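PDB 4HIZ: endosialidase from Enterobacteria phage phi92, which hydrolyses polysialic acid as an endosialidase, cleaving alpha-2,8 and alpha-2,9 linkages, probably so that the phage can penetrate bacterial capsules. Local coordinates for residues A[601-614]-A[624-636]. Numbering follows the deposited sequence. Where two conformers were deposited one is given.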
ATOM      1  N   ILE A 601     -17.240  13.780  26.092  1.00 14.59           N
ATOM      2  CA  ILE A 601     -18.147  13.174  27.069  1.00 14.77           C
ATOM      3  C   ILE A 601     -17.935  11.643  27.116  1.00 15.02           C
ATOM      4  O   ILE A 601     -17.952  10.979  26.075  1.00 16.14           O
ATOM      5  CB  ILE A 601     -19.623  13.461  26.716  1.00 17.64           C
ATOM      6  CG1 ILE A 601     -19.859  14.971  26.631  1.00 20.49           C
ATOM      7  CG2 ILE A 601     -20.519  12.766  27.761  1.00 18.64           C
ATOM      8  CD1 ILE A 601     -21.270  15.357  26.095  1.00 23.51           C
ATOM      9  N   PRO A 602     -17.691  11.081  28.304  1.00 15.43           N
ATOM     10  CA  PRO A 602     -17.462   9.626  28.342  1.00 15.61           C
ATOM     11  C   PRO A 602     -18.704   8.858  27.941  1.00 17.37           C
ATOM     12  O   PRO A 602     -19.849   9.276  28.247  1.00 17.86           O
ATOM     13  CB  PRO A 602     -17.169   9.353  29.826  1.00 15.51           C
ATOM     14  CG  PRO A 602     -16.612  10.677  30.348  1.00 15.47           C
ATOM     15  CD  PRO A 602     -17.419  11.728  29.603  1.00 16.02           C
ATOM     16  N   ILE A 603     -18.496   7.733  27.273  1.00 18.41           N
ATOM     17  CA  ILE A 603     -19.611   6.865  26.907  0.51 19.69           C
ATOM     18  C   ILE A 603     -19.959   5.901  28.055  1.00 20.67           C
ATOM     19  O   ILE A 603     -21.136   5.602  28.295  1.00 23.27           O
ATOM     20  CB  ILE A 603     -19.314   6.100  25.583  0.51 22.01           C
ATOM     21  CG1 ILE A 603     -20.610   5.588  24.958  0.51 28.33           C
ATOM     22  CG2 ILE A 603     -18.256   5.000  25.772  0.51 20.52           C
ATOM     23  CD1 ILE A 603     -21.458   6.701  24.438  0.51 33.45           C
ATOM     24  N   LYS A 604     -18.948   5.428  28.780  1.00 19.59           N
ATOM     25  CA  LYS A 604     -19.213   4.480  29.866  1.00 20.32           C
ATOM     26  C   LYS A 604     -19.716   5.149  31.149  1.00 20.52           C
ATOM     27  O   LYS A 604     -20.800   4.815  31.642  1.00 22.69           O
ATOM     28  CB  LYS A 604     -17.981   3.609  30.176  1.00 20.07           C
ATOM     29  CG  LYS A 604     -17.469   2.814  28.974  1.00 20.81           C
ATOM     30  CD  LYS A 604     -16.493   1.678  29.373  1.00 21.27           C
ATOM     31  CE  LYS A 604     -15.315   2.195  30.139  1.00 21.44           C
ATOM     32  NZ  LYS A 604     -14.309   1.123  30.397  1.00 20.96           N
ATOM     33  N   ASN A 605     -18.910   6.070  31.691  1.00 18.53           N
ATOM     34  CA  ASN A 605     -19.179   6.693  32.977  1.00 17.53           C
ATOM     35  C   ASN A 605     -18.961   8.200  32.888  1.00 16.65           C
ATOM     36  O   ASN A 605     -17.897   8.708  33.265  1.00 16.25           O
ATOM     37  CB  ASN A 605     -18.274   6.101  34.050  1.00 18.67           C
ATOM     38  CG  ASN A 605     -18.448   4.593  34.204  1.00 21.13           C
ATOM     39  OD1 ASN A 605     -19.478   4.133  34.730  1.00 22.87           O
ATOM     40  ND2 ASN A 605     -17.440   3.811  33.776  1.00 20.62           N
ATOM     41  N   PRO A 606     -19.981   8.928  32.422  1.00 16.96           N
ATOM     42  CA  PRO A 606     -19.846  10.380  32.236  1.00 17.91           C
ATOM     43  C   PRO A 606     -19.452  11.086  33.529  1.00 17.04           C
ATOM     44  O   PRO A 606     -18.811  12.132  33.463  1.00 17.85           O
ATOM     45  CB  PRO A 606     -21.259  10.828  31.815  1.00 19.54           C
ATOM     46  CG  PRO A 606     -21.927   9.608  31.275  1.00 20.23           C
ATOM     47  CD  PRO A 606     -21.247   8.396  31.903  1.00 18.62           C
ATOM     48  N   SER A 607     -19.819  10.531  34.680  1.00 16.47           N
ATOM     49  CA  SER A 607     -19.517  11.178  35.951  1.00 16.70           C
ATOM     50  C   SER A 607     -18.017  11.212  36.265  1.00 15.77           C
ATOM     51  O   SER A 607     -17.617  11.829  37.244  1.00 16.46           O
ATOM     52  CB  SER A 607     -20.271  10.481  37.093  1.00 19.01           C
ATOM     53  OG  SER A 607     -19.793   9.151  37.228  1.00 21.15           O
ATOM     54  N   GLU A 608     -17.199  10.553  35.436  1.00 14.64           N
ATOM     55  CA  GLU A 608     -15.743  10.577  35.611  1.00 15.58           C
ATOM     56  C   GLU A 608     -15.072  11.684  34.806  1.00 14.29           C
ATOM     57  O   GLU A 608     -13.862  11.917  34.975  1.00 13.79           O
ATOM     58  CB  GLU A 608     -15.113   9.260  35.143  1.00 17.39           C
ATOM     59  CG  GLU A 608     -15.558   8.055  35.985  1.00 22.03           C
ATOM     60  CD  GLU A 608     -14.824   7.961  37.317  1.00 31.49           C
ATOM     61  OE1 GLU A 608     -13.642   8.319  37.403  1.00 34.74           O
ATOM     62  OE2 GLU A 608     -15.428   7.491  38.293  1.00 37.47           O
ATOM     63  N   GLN A 609     -15.832  12.346  33.937  1.00 12.51           N
ATOM     64  CA  GLN A 609     -15.242  13.203  32.885  1.00 11.79           C
ATOM     65  C   GLN A 609     -14.192  14.192  33.396  1.00 12.11           C
ATOM     66  O   GLN A 609     -14.511  15.131  34.152  1.00 12.16           O
ATOM     67  CB  GLN A 609     -16.323  14.006  32.156  1.00 12.55           C
ATOM     68  CG  GLN A 609     -15.744  14.794  30.966  1.00 11.99           C
ATOM     69  CD  GLN A 609     -16.788  15.724  30.355  1.00 13.37           C
ATOM     70  OE1 GLN A 609     -17.676  16.216  31.057  1.00 13.62           O
ATOM     71  NE2 GLN A 609     -16.692  15.961  29.050  1.00 14.46           N
ATOM     72  N   ARG A 610     -12.950  14.002  32.940  1.00 11.13           N
ATOM     73  CA  ARG A 610     -11.884  14.930  33.302  1.00 10.66           C
ATOM     74  C   ARG A 610     -10.653  14.678  32.451  1.00 10.70           C
ATOM     75  O   ARG A 610     -10.464  13.588  31.876  1.00 10.71           O
ATOM     76  CB  ARG A 610     -11.521  14.762  34.786  1.00 10.79           C
ATOM     77  CG  ARG A 610     -10.870  13.389  35.130  1.00 12.00           C
ATOM     78  CD  ARG A 610     -10.932  13.204  36.639  1.00 12.56           C
ATOM     79  NE  ARG A 610     -10.230  12.021  37.154  1.00 13.40           N
ATOM     80  CZ  ARG A 610     -10.742  10.796  37.181  1.00 15.03           C
ATOM     81  NH1 ARG A 610     -11.958  10.534  36.660  1.00 15.13           N
ATOM     82  NH2 ARG A 610     -10.032   9.823  37.749  1.00 16.82           N
ATOM     83  N   LEU A 611      -9.826  15.709  32.384  1.00 10.48           N
ATOM     84  CA  LEU A 611      -8.540  15.625  31.702  1.00 10.59           C
ATOM     85  C   LEU A 611      -7.454  15.660  32.780  1.00 11.59           C
ATOM     86  O   LEU A 611      -7.494  16.520  33.665  1.00 11.96           O
ATOM     87  CB  LEU A 611      -8.385  16.830  30.741  1.00 11.70           C
ATOM     88  CG  LEU A 611      -7.061  16.854  29.941  1.00 14.21           C
ATOM     89  CD1 LEU A 611      -6.909  15.655  28.987  1.00 14.88           C
ATOM     90  CD2 LEU A 611      -6.883  18.188  29.160  1.00 14.29           C
ATOM     91  N   ILE A 612      -6.497  14.728  32.723  1.00 12.07           N
ATOM     92  CA  ILE A 612      -5.437  14.669  33.752  1.00 11.83           C
ATOM     93  C   ILE A 612      -4.086  14.907  33.070  1.00 12.16           C
ATOM     94  O   ILE A 612      -3.659  14.126  32.217  1.00 13.78           O
ATOM     95  CB  ILE A 612      -5.378  13.311  34.496  1.00 12.13           C
ATOM     96  CG1 ILE A 612      -6.776  12.954  35.034  1.00 11.59           C
ATOM     97  CG2 ILE A 612      -4.335  13.399  35.638  1.00 12.52           C
ATOM     98  CD1 ILE A 612      -6.812  11.535  35.660  1.00 12.81           C
ATOM     99  N   LEU A 613      -3.413  15.980  33.445  1.00 10.98           N
ATOM    100  CA  LEU A 613      -2.095  16.290  32.902  0.50 11.64           C
ATOM    101  C   LEU A 613      -1.096  15.851  33.944  1.00 10.98           C
ATOM    102  O   LEU A 613      -1.218  16.232  35.103  1.00 11.90           O
ATOM    103  CB  LEU A 613      -1.969  17.792  32.681  0.50 13.49           C
ATOM    104  CG  LEU A 613      -3.029  18.394  31.759  0.50 15.16           C
ATOM    105  CD1 LEU A 613      -3.062  19.880  31.981  0.50 15.54           C
ATOM    106  CD2 LEU A 613      -2.688  18.077  30.311  0.50 15.73           C
ATOM    107  N   CYS A 614      -0.112  15.039  33.544  1.00 11.21           N
ATOM    108  CA  CYS A 614       0.770  14.372  34.521  1.00 11.90           C
ATOM    109  C   CYS A 614       2.235  14.628  34.257  1.00 11.64           C
ATOM    110  O   CYS A 614       2.688  14.462  33.122  1.00 12.70           O
ATOM    111  CB  CYS A 614       0.590  12.844  34.441  1.00 14.23           C
ATOM    112  SG  CYS A 614      -1.095  12.252  34.367  1.00 17.39           S
ATOM    113  N   GLY A 624       4.044  11.588  40.053  1.00 13.09           N
ATOM    114  CA  GLY A 624       4.306  12.932  39.544  1.00 12.20           C
ATOM    115  C   GLY A 624       3.225  13.913  39.967  1.00 12.84           C
ATOM    116  O   GLY A 624       2.149  13.535  40.440  1.00 14.40           O
ATOM    117  N   SER A 625       3.518  15.195  39.831  0.73 12.32           N
ATOM    118  CA  SER A 625       2.473  16.211  39.979  0.73 11.25           C
ATOM    119  C   SER A 625       1.418  16.038  38.888  0.73 12.22           C
ATOM    120  O   SER A 625       1.715  15.530  37.801  0.73 13.43           O
ATOM    121  CB  SER A 625       3.094  17.617  39.918  0.73 11.30           C
ATOM    122  OG  SER A 625       3.771  17.815  38.695  0.73 11.80           O
ATOM    123  N   LEU A 626       0.193  16.466  39.192  1.00 11.55           N
ATOM    124  CA  LEU A 626      -0.960  16.311  38.286  1.00 12.32           C
ATOM    125  C   LEU A 626      -1.757  17.607  38.278  1.00 12.00           C
ATOM    126  O   LEU A 626      -1.904  18.242  39.330  1.00 13.17           O
ATOM    127  CB  LEU A 626      -1.969  15.259  38.814  1.00 13.38           C
ATOM    128  CG  LEU A 626      -1.425  13.882  39.178  1.00 15.23           C
ATOM    129  CD1 LEU A 626      -2.526  13.065  39.878  1.00 16.98           C
ATOM    130  CD2 LEU A 626      -0.933  13.147  37.934  1.00 15.65           C
ATOM    131  N   LEU A 627      -2.309  17.969  37.116  1.00 11.46           N
ATOM    132  CA  LEU A 627      -3.395  18.953  37.098  1.00 10.25           C
ATOM    133  C   LEU A 627      -4.630  18.236  36.556  1.00 10.49           C
ATOM    134  O   LEU A 627      -4.596  17.654  35.464  1.00 10.99           O
ATOM    135  CB  LEU A 627      -3.028  20.140  36.192  1.00 10.55           C
ATOM    136  CG  LEU A 627      -4.216  21.112  35.948  1.00 11.67           C
ATOM    137  CD1 LEU A 627      -4.660  21.756  37.263  1.00 12.68           C
ATOM    138  CD2 LEU A 627      -3.809  22.203  34.891  1.00 13.45           C
ATOM    139  N   GLN A 628      -5.712  18.235  37.333  1.00 11.22           N
ATOM    140  CA  GLN A 628      -6.946  17.597  36.874  1.00 10.73           C
ATOM    141  C   GLN A 628      -7.979  18.688  36.591  1.00 11.31           C
ATOM    142  O   GLN A 628      -8.268  19.550  37.449  1.00 12.31           O
ATOM    143  CB  GLN A 628      -7.498  16.596  37.921  1.00 11.10           C
ATOM    144  CG  GLN A 628      -6.485  15.441  38.188  1.00 12.63           C
ATOM    145  CD  GLN A 628      -7.164  14.176  38.665  1.00 14.56           C
ATOM    146  OE1 GLN A 628      -8.320  13.929  38.358  1.00 15.28           O
ATOM    147  NE2 GLN A 628      -6.420  13.348  39.388  1.00 15.80           N
ATOM    148  N   LEU A 629      -8.530  18.649  35.389  1.00 10.77           N
ATOM    149  CA  LEU A 629      -9.566  19.605  34.998  1.00 11.36           C
ATOM    150  C   LEU A 629     -10.841  18.785  34.840  1.00 11.46           C
ATOM    151  O   LEU A 629     -10.899  17.910  33.963  1.00 11.20           O
ATOM    152  CB  LEU A 629      -9.182  20.241  33.649  1.00 11.55           C
ATOM    153  CG  LEU A 629      -7.893  21.069  33.703  1.00 13.08           C
ATOM    154  CD1 LEU A 629      -7.419  21.540  32.277  1.00 14.08           C
ATOM    155  CD2 LEU A 629      -8.031  22.229  34.686  1.00 14.76           C
ATOM    156  N   TYR A 630     -11.843  19.015  35.696  1.00 11.27           N
ATOM    157  CA  TYR A 630     -13.078  18.229  35.616  1.00 11.83           C
ATOM    158  C   TYR A 630     -14.053  18.810  34.589  1.00 13.12           C
ATOM    159  O   TYR A 630     -14.135  20.023  34.433  1.00 14.30           O
ATOM    160  CB  TYR A 630     -13.791  18.194  36.981  1.00 12.74           C
ATOM    161  CG  TYR A 630     -13.115  17.427  38.105  1.00 14.33           C
ATOM    162  CD1 TYR A 630     -11.863  16.851  37.971  1.00 15.10           C
ATOM    163  CD2 TYR A 630     -13.764  17.290  39.320  1.00 15.80           C
ATOM    164  CE1 TYR A 630     -11.270  16.118  39.047  1.00 15.11           C
ATOM    165  CE2 TYR A 630     -13.206  16.608  40.383  1.00 17.27           C
ATOM    166  CZ  TYR A 630     -11.958  16.012  40.251  1.00 15.97           C
ATOM    167  OH  TYR A 630     -11.416  15.325  41.336  1.00 17.00           O
ATOM    168  N   GLY A 631     -14.762  17.940  33.882  1.00 12.05           N
ATOM    169  CA  GLY A 631     -15.772  18.356  32.919  1.00 11.89           C
ATOM    170  C   GLY A 631     -17.101  18.668  33.595  1.00 12.97           C
ATOM    171  O   GLY A 631     -17.315  18.408  34.793  1.00 13.87           O
ATOM    172  N   SER A 632     -18.021  19.171  32.784  1.00 13.73           N
ATOM    173  CA  SER A 632     -19.373  19.495  33.238  1.00 14.50           C
ATOM    174  C   SER A 632     -20.197  18.264  33.614  1.00 14.92           C
ATOM    175  O   SER A 632     -21.209  18.384  34.335  1.00 16.22           O
ATOM    176  CB  SER A 632     -20.074  20.304  32.142  1.00 16.36           C
ATOM    177  OG  SER A 632     -20.225  19.521  30.961  1.00 17.28           O
ATOM    178  N   ASN A 633     -19.784  17.094  33.129  1.00 13.34           N
ATOM    179  CA  ASN A 633     -20.523  15.861  33.469  1.00 14.06           C
ATOM    180  C   ASN A 633     -19.990  15.173  34.713  1.00 14.47           C
ATOM    181  O   ASN A 633     -20.605  14.231  35.204  1.00 16.33           O
ATOM    182  CB  ASN A 633     -20.495  14.863  32.311  1.00 15.63           C
ATOM    183  CG  ASN A 633     -21.239  15.359  31.115  1.00 17.73           C
ATOM    184  OD1 ASN A 633     -22.439  15.199  31.039  1.00 22.10           O
ATOM    185  ND2 ASN A 633     -20.542  15.986  30.180  1.00 17.40           N
ATOM    186  N   HIS A 634     -18.867  15.655  35.249  1.00 14.30           N
ATOM    187  CA  HIS A 634     -18.283  15.022  36.413  1.00 14.12           C
ATOM    188  C   HIS A 634     -19.237  15.089  37.628  1.00 15.05           C
ATOM    189  O   HIS A 634     -20.036  16.017  37.741  1.00 15.97           O
ATOM    190  CB  HIS A 634     -16.974  15.739  36.773  1.00 13.92           C
ATOM    191  CG  HIS A 634     -16.118  14.966  37.721  1.00 14.49           C
ATOM    192  ND1 HIS A 634     -16.335  14.952  39.084  1.00 15.14           N
ATOM    193  CD2 HIS A 634     -15.038  14.177  37.501  1.00 14.83           C
ATOM    194  CE1 HIS A 634     -15.434  14.170  39.659  1.00 16.12           C
ATOM    195  NE2 HIS A 634     -14.626  13.700  38.720  1.00 15.87           N
ATOM    196  N   THR A 635     -19.157  14.113  38.526  1.00 16.33           N
ATOM    197  CA  THR A 635     -19.874  14.196  39.801  1.00 18.49           C
ATOM    198  C   THR A 635     -19.777  15.571  40.482  1.00 17.93           C
ATOM    199  O   THR A 635     -20.770  16.070  41.050  1.00 19.17           O
ATOM    200  CB  THR A 635     -19.308  13.150  40.774  1.00 22.14           C
ATOM    201  OG1 THR A 635     -19.478  11.864  40.191  1.00 22.60           O
ATOM    202  CG2 THR A 635     -20.021  13.201  42.129  1.00 24.33           C
ATOM    203  N   TYR A 636     -18.577  16.160  40.437  1.00 16.94           N
ATOM    204  CA  TYR A 636     -18.340  17.513  40.939  1.00 17.28           C
ATOM    205  C   TYR A 636     -17.956  18.373  39.739  1.00 16.65           C
ATOM    206  O   TYR A 636     -16.782  18.526  39.412  1.00 16.53           O
ATOM    207  CB  TYR A 636     -17.217  17.498  41.980  1.00 19.27           C
ATOM    208  CG  TYR A 636     -17.512  16.541  43.108  1.00 22.85           C
ATOM    209  CD1 TYR A 636     -18.454  16.861  44.076  1.00 27.70           C
ATOM    210  CD2 TYR A 636     -16.848  15.323  43.210  1.00 25.08           C
ATOM    211  CE1 TYR A 636     -18.738  15.986  45.127  1.00 33.16           C
ATOM    212  CE2 TYR A 636     -17.135  14.434  44.256  1.00 30.74           C
ATOM    213  CZ  TYR A 636     -18.076  14.775  45.207  1.00 36.14           C
ATOM    214  OH  TYR A 636     -18.357  13.901  46.237  1.00 42.05           O
TER
HETATM  215  O   HOH W   1     -16.567  10.693  39.578  1.00 33.73           O
HETATM  216  O   HOH W   2      -7.739  10.611  39.397  1.00 22.18           O
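Strands 610-614 and 626-630 form an antiparallel beta hairpin in the phage-fibre-like part of the trimer, about 47 Å from the centre of the chain to that of the contact. Leu611 and Leu613 make hydrogen-bonded pairs with Leu629 and Leu627, and their side chains share one face, where Leu613 CD1 meets Leu627 CD2 at 3.8 Å. This apolar face looks to the neighbouring chains: Leu613 packs on Leu613 of the second subunit. The outer edge of 610-614 continues the sheet into that subunit through a parallel ladder. The other face is polar around Arg610. Its extended chain runs beside Gln628, guanidinium and amide planes 17° apart, and Arg610 NE donates to Gln628 OE1 (3.0 Å) through a rather bent bond; one water joins Arg610 NH2 to Gln628 NE2. Arg610 NH1 grips both Glu608 O and Glu608 OE1, the latter a salt bridge at 2.9 Å. Beyond the strands, Gln609, with CG anti to its own N (chi1 -174°), reaches the Gly631-His634 turn, where Gln609 OE1 accepts from Asn633 N nearly head-on and from Asn633 ND2 at 3.0 Å, the latter above the Gln609 carbonyl plane. The His634 ring is sandwiched between Ser607 O and Tyr630. With NE on Gln628, NH1 on Glu608 and NH2 on water, the guanidinium's rotation is probably fixed and its charge partly balanced by Glu608.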